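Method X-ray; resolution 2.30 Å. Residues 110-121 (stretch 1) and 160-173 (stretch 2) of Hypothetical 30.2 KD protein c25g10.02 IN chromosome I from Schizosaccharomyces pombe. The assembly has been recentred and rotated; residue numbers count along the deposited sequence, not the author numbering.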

# COMPACT_ATOMS: atom_id res chain seq x y z
N ASN A 110 -20.56 -6.50 3.00
CA ASN A 110 -20.79 -6.86 1.60
C ASN A 110 -21.28 -5.61 0.87
O ASN A 110 -22.41 -5.56 0.39
CB ASN A 110 -21.85 -7.96 1.52
CG ASN A 110 -21.68 -8.83 0.30
OD1 ASN A 110 -20.69 -9.54 0.17
ND2 ASN A 110 -22.65 -8.76 -0.61
N PRO A 111 -20.42 -4.58 0.76
CA PRO A 111 -20.75 -3.31 0.09
C PRO A 111 -20.83 -3.32 -1.43
O PRO A 111 -20.22 -4.15 -2.10
CB PRO A 111 -19.65 -2.37 0.58
CG PRO A 111 -19.09 -3.04 1.81
CD PRO A 111 -19.11 -4.48 1.42
N HIS A 112 -21.59 -2.37 -1.95
CA HIS A 112 -21.73 -2.19 -3.39
C HIS A 112 -20.72 -1.11 -3.75
O HIS A 112 -20.22 -1.06 -4.87
CB HIS A 112 -23.13 -1.71 -3.76
CG HIS A 112 -24.20 -2.75 -3.60
ND1 HIS A 112 -23.95 -4.10 -3.70
CD2 HIS A 112 -25.53 -2.63 -3.39
CE1 HIS A 112 -25.08 -4.77 -3.56
NE2 HIS A 112 -26.05 -3.90 -3.37
N VAL A 113 -20.43 -0.26 -2.78
CA VAL A 113 -19.49 0.83 -2.96
C VAL A 113 -18.68 1.06 -1.69
O VAL A 113 -19.21 0.96 -0.58
CB VAL A 113 -20.21 2.16 -3.32
CG1 VAL A 113 -19.19 3.28 -3.49
CG2 VAL A 113 -21.04 1.98 -4.59
N ILE A 114 -17.40 1.34 -1.87
CA ILE A 114 -16.52 1.62 -0.74
C ILE A 114 -15.85 2.95 -1.00
O ILE A 114 -15.17 3.12 -2.02
CB ILE A 114 -15.43 0.54 -0.58
CG1 ILE A 114 -16.08 -0.80 -0.25
CG2 ILE A 114 -14.47 0.94 0.54
CD1 ILE A 114 -15.11 -1.95 -0.24
N LEU A 115 -16.06 3.89 -0.09
CA LEU A 115 -15.48 5.22 -0.18
C LEU A 115 -14.32 5.31 0.80
O LEU A 115 -14.47 5.04 2.00
CB LEU A 115 -16.53 6.27 0.18
CG LEU A 115 -17.88 6.14 -0.55
CD1 LEU A 115 -18.79 7.24 -0.07
CD2 LEU A 115 -17.68 6.21 -2.05
N MET A 116 -13.15 5.68 0.29
CA MET A 116 -11.97 5.77 1.12
C MET A 116 -11.40 7.18 1.19
O MET A 116 -11.22 7.85 0.17
CB MET A 116 -10.91 4.80 0.60
CG MET A 116 -9.93 4.30 1.65
SD MET A 116 -8.80 3.08 0.94
CE MET A 116 -9.81 1.61 0.99
N GLU A 117 -11.11 7.61 2.40
CA GLU A 117 -10.55 8.92 2.64
C GLU A 117 -9.66 8.77 3.86
O GLU A 117 -9.92 7.93 4.72
CB GLU A 117 -11.68 9.90 2.91
CG GLU A 117 -11.29 11.35 3.03
CD GLU A 117 -12.49 12.27 2.92
OE1 GLU A 117 -12.61 13.19 3.75
OE2 GLU A 117 -13.32 12.08 1.99
N ARG A 118 -8.58 9.53 3.93
CA ARG A 118 -7.70 9.45 5.09
C ARG A 118 -8.34 10.20 6.24
O ARG A 118 -8.99 11.22 6.03
CB ARG A 118 -6.34 10.09 4.79
CG ARG A 118 -5.42 9.29 3.88
CD ARG A 118 -4.13 10.05 3.63
NE ARG A 118 -3.17 9.29 2.83
CZ ARG A 118 -3.37 8.95 1.56
NH1 ARG A 118 -4.48 9.31 0.93
NH2 ARG A 118 -2.44 8.24 0.92
N GLN A 119 -8.18 9.68 7.45
CA GLN A 119 -8.73 10.35 8.61
C GLN A 119 -8.00 11.68 8.75
O GLN A 119 -6.91 11.86 8.20
CB GLN A 119 -8.53 9.50 9.87
CG GLN A 119 -9.02 10.17 11.14
CD GLN A 119 -10.53 10.31 11.18
OE1 GLN A 119 -11.25 9.33 11.35
NE2 GLN A 119 -11.02 11.54 11.02
N ARG A 120 -8.60 12.63 9.45
CA ARG A 120 -7.96 13.92 9.66
C ARG A 120 -6.81 13.71 10.65
O ARG A 120 -6.98 13.06 11.67
CB ARG A 120 -8.96 14.91 10.24
N TYR A 121 -5.64 14.25 10.33
CA TYR A 121 -4.50 14.11 11.23
C TYR A 121 -4.70 14.89 12.53
O TYR A 121 -5.27 15.98 12.53
CB TYR A 121 -3.21 14.61 10.55
CG TYR A 121 -2.02 14.63 11.48
CD1 TYR A 121 -1.35 13.44 11.82
CD2 TYR A 121 -1.57 15.82 12.05
CE1 TYR A 121 -0.27 13.45 12.70
CE2 TYR A 121 -0.49 15.84 12.94
CZ TYR A 121 0.16 14.66 13.26
OH TYR A 121 1.23 14.67 14.12
N TYR A 160 -19.00 -6.43 -9.01
CA TYR A 160 -17.76 -6.13 -8.29
C TYR A 160 -17.88 -4.78 -7.60
O TYR A 160 -18.07 -3.76 -8.26
CB TYR A 160 -16.58 -6.14 -9.24
N PRO A 161 -17.74 -4.75 -6.27
CA PRO A 161 -17.82 -3.53 -5.46
C PRO A 161 -16.93 -2.42 -5.99
O PRO A 161 -15.80 -2.67 -6.40
CB PRO A 161 -17.37 -3.99 -4.08
CG PRO A 161 -17.83 -5.41 -4.05
CD PRO A 161 -17.44 -5.91 -5.41
N PHE A 162 -17.44 -1.19 -6.01
CA PHE A 162 -16.64 -0.07 -6.47
C PHE A 162 -15.79 0.42 -5.30
O PHE A 162 -16.19 0.34 -4.14
CB PHE A 162 -17.52 1.10 -6.93
CG PHE A 162 -18.31 0.81 -8.17
CD1 PHE A 162 -19.56 0.21 -8.10
CD2 PHE A 162 -17.81 1.17 -9.42
CE1 PHE A 162 -20.30 -0.03 -9.25
CE2 PHE A 162 -18.55 0.93 -10.58
CZ PHE A 162 -19.80 0.33 -10.49
N LEU A 163 -14.60 0.92 -5.62
CA LEU A 163 -13.69 1.45 -4.62
C LEU A 163 -13.38 2.86 -5.10
O LEU A 163 -12.93 3.04 -6.23
CB LEU A 163 -12.40 0.62 -4.55
CG LEU A 163 -11.32 1.10 -3.58
CD1 LEU A 163 -11.89 1.21 -2.17
CD2 LEU A 163 -10.14 0.14 -3.60
N LEU A 164 -13.62 3.85 -4.25
CA LEU A 164 -13.37 5.22 -4.65
C LEU A 164 -12.64 6.02 -3.57
O LEU A 164 -12.98 5.94 -2.39
CB LEU A 164 -14.70 5.92 -4.98
CG LEU A 164 -15.64 5.22 -5.97
CD1 LEU A 164 -16.99 5.90 -5.94
CD2 LEU A 164 -15.05 5.26 -7.39
N SER A 165 -11.63 6.77 -3.99
CA SER A 165 -10.91 7.62 -3.06
C SER A 165 -11.49 9.01 -3.24
O SER A 165 -11.67 9.48 -4.37
CB SER A 165 -9.41 7.64 -3.36
OG SER A 165 -8.83 6.38 -3.07
N LEU A 166 -11.80 9.67 -2.13
CA LEU A 166 -12.35 11.00 -2.18
C LEU A 166 -11.39 11.95 -1.50
O LEU A 166 -10.62 11.55 -0.63
CB LEU A 166 -13.71 11.04 -1.47
CG LEU A 166 -14.69 9.92 -1.83
CD1 LEU A 166 -15.96 10.09 -1.02
CD2 LEU A 166 -15.00 9.96 -3.33
N SER A 167 -11.43 13.21 -1.90
CA SER A 167 -10.57 14.20 -1.29
C SER A 167 -11.32 14.81 -0.12
O SER A 167 -12.49 15.17 -0.24
CB SER A 167 -10.20 15.29 -2.29
OG SER A 167 -11.34 16.05 -2.66
N PRO A 168 -10.66 14.91 1.04
CA PRO A 168 -11.32 15.50 2.21
C PRO A 168 -11.88 16.88 1.87
O PRO A 168 -12.94 17.27 2.35
CB PRO A 168 -10.19 15.56 3.23
CG PRO A 168 -9.38 14.33 2.90
CD PRO A 168 -9.33 14.38 1.39
N LYS A 169 -11.15 17.61 1.03
CA LYS A 169 -11.55 18.95 0.61
C LYS A 169 -12.96 18.95 0.03
O LYS A 169 -13.80 19.75 0.43
CB LYS A 169 -10.56 19.50 -0.41
N SER A 170 -13.22 18.04 -0.91
CA SER A 170 -14.53 17.95 -1.53
C SER A 170 -15.63 17.67 -0.50
O SER A 170 -16.71 18.25 -0.56
CB SER A 170 -14.54 16.86 -2.59
OG SER A 170 -13.64 17.16 -3.64
N THR A 171 -15.34 16.78 0.45
CA THR A 171 -16.30 16.44 1.48
C THR A 171 -16.63 17.65 2.35
O THR A 171 -17.78 18.06 2.46
CB THR A 171 -15.76 15.31 2.38
OG1 THR A 171 -15.53 14.14 1.59
CG2 THR A 171 -16.76 14.97 3.48
N TYR A 172 -15.59 18.23 2.95
CA TYR A 172 -15.73 19.39 3.83
C TYR A 172 -16.24 20.63 3.10
O TYR A 172 -17.13 21.33 3.60
CB TYR A 172 -14.38 19.69 4.48
CG TYR A 172 -13.82 18.53 5.26
CD1 TYR A 172 -12.44 18.28 5.26
CD2 TYR A 172 -14.64 17.69 6.00
CE1 TYR A 172 -11.91 17.22 5.99
CE2 TYR A 172 -14.12 16.63 6.75
CZ TYR A 172 -12.75 16.40 6.73
OH TYR A 172 -12.22 15.37 7.47
N SER A 173 -15.66 20.91 1.94
CA SER A 173 -16.06 22.07 1.14
C SER A 173 -17.55 21.97 0.85
O SER A 173 -18.27 22.96 0.91
CB SER A 173 -15.27 22.09 -0.17
OG SER A 173 -15.90 22.92 -1.13
O HOH W 1 -8.13 6.70 -0.60
O HOH W 2 -8.58 9.82 -0.39
O HOH W 3 -11.59 12.72 6.39

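Two parallel strands, 113-118 and 162-165, lie side by side, and a helix begins just beyond the second. Pro-161 opens the contact, its CG 3.3 Å from Pro-111 O. Phe-162 N donates to His-112 O (3.0 Å), and Phe-162 O accepts from Ile-114 N (2.8 Å); one residue thus bonds to two that flank Val-113, its bridge partner, as parallel pairing requires. Leu-163 turns its side chain to the other face, where its CD1 lies 3.8 Å from both Ile-114 CG2 and Met-116 CE. Leu-164 repeats the pattern of Phe-162: Leu-164 N donates to Ile-114 O (2.8 Å). Leu-164 O accepts from Met-116 N (2.7 Å), while Leu-164 CD1 packs 4.0 Å from Leu-115 CD2 and 4.2 Å from Val-113 CG1. Ser-165 pairs with Met-116, its CA making a CA-H...O contact with Met-116 O (3.3 Å). Leu-166 N closes the ladder on that same Met-116 O (3.0 Å), and its CD1 meets Leu-115 CB at 4.0 Å. Ser-167 caps the helix, its OG accepting from Ser-170 N (3.2 Å). The carboxylate of Glu-117 reaches this helix start: OE1 lies 3.1 Å from Pro-168 CA, and OE2 accepts from Thr-171 OG1 (3.0 Å). Finally, a water donates to both Tyr-172 OH and Glu-117 OE1 (2.9 Å each), bridging two side chains.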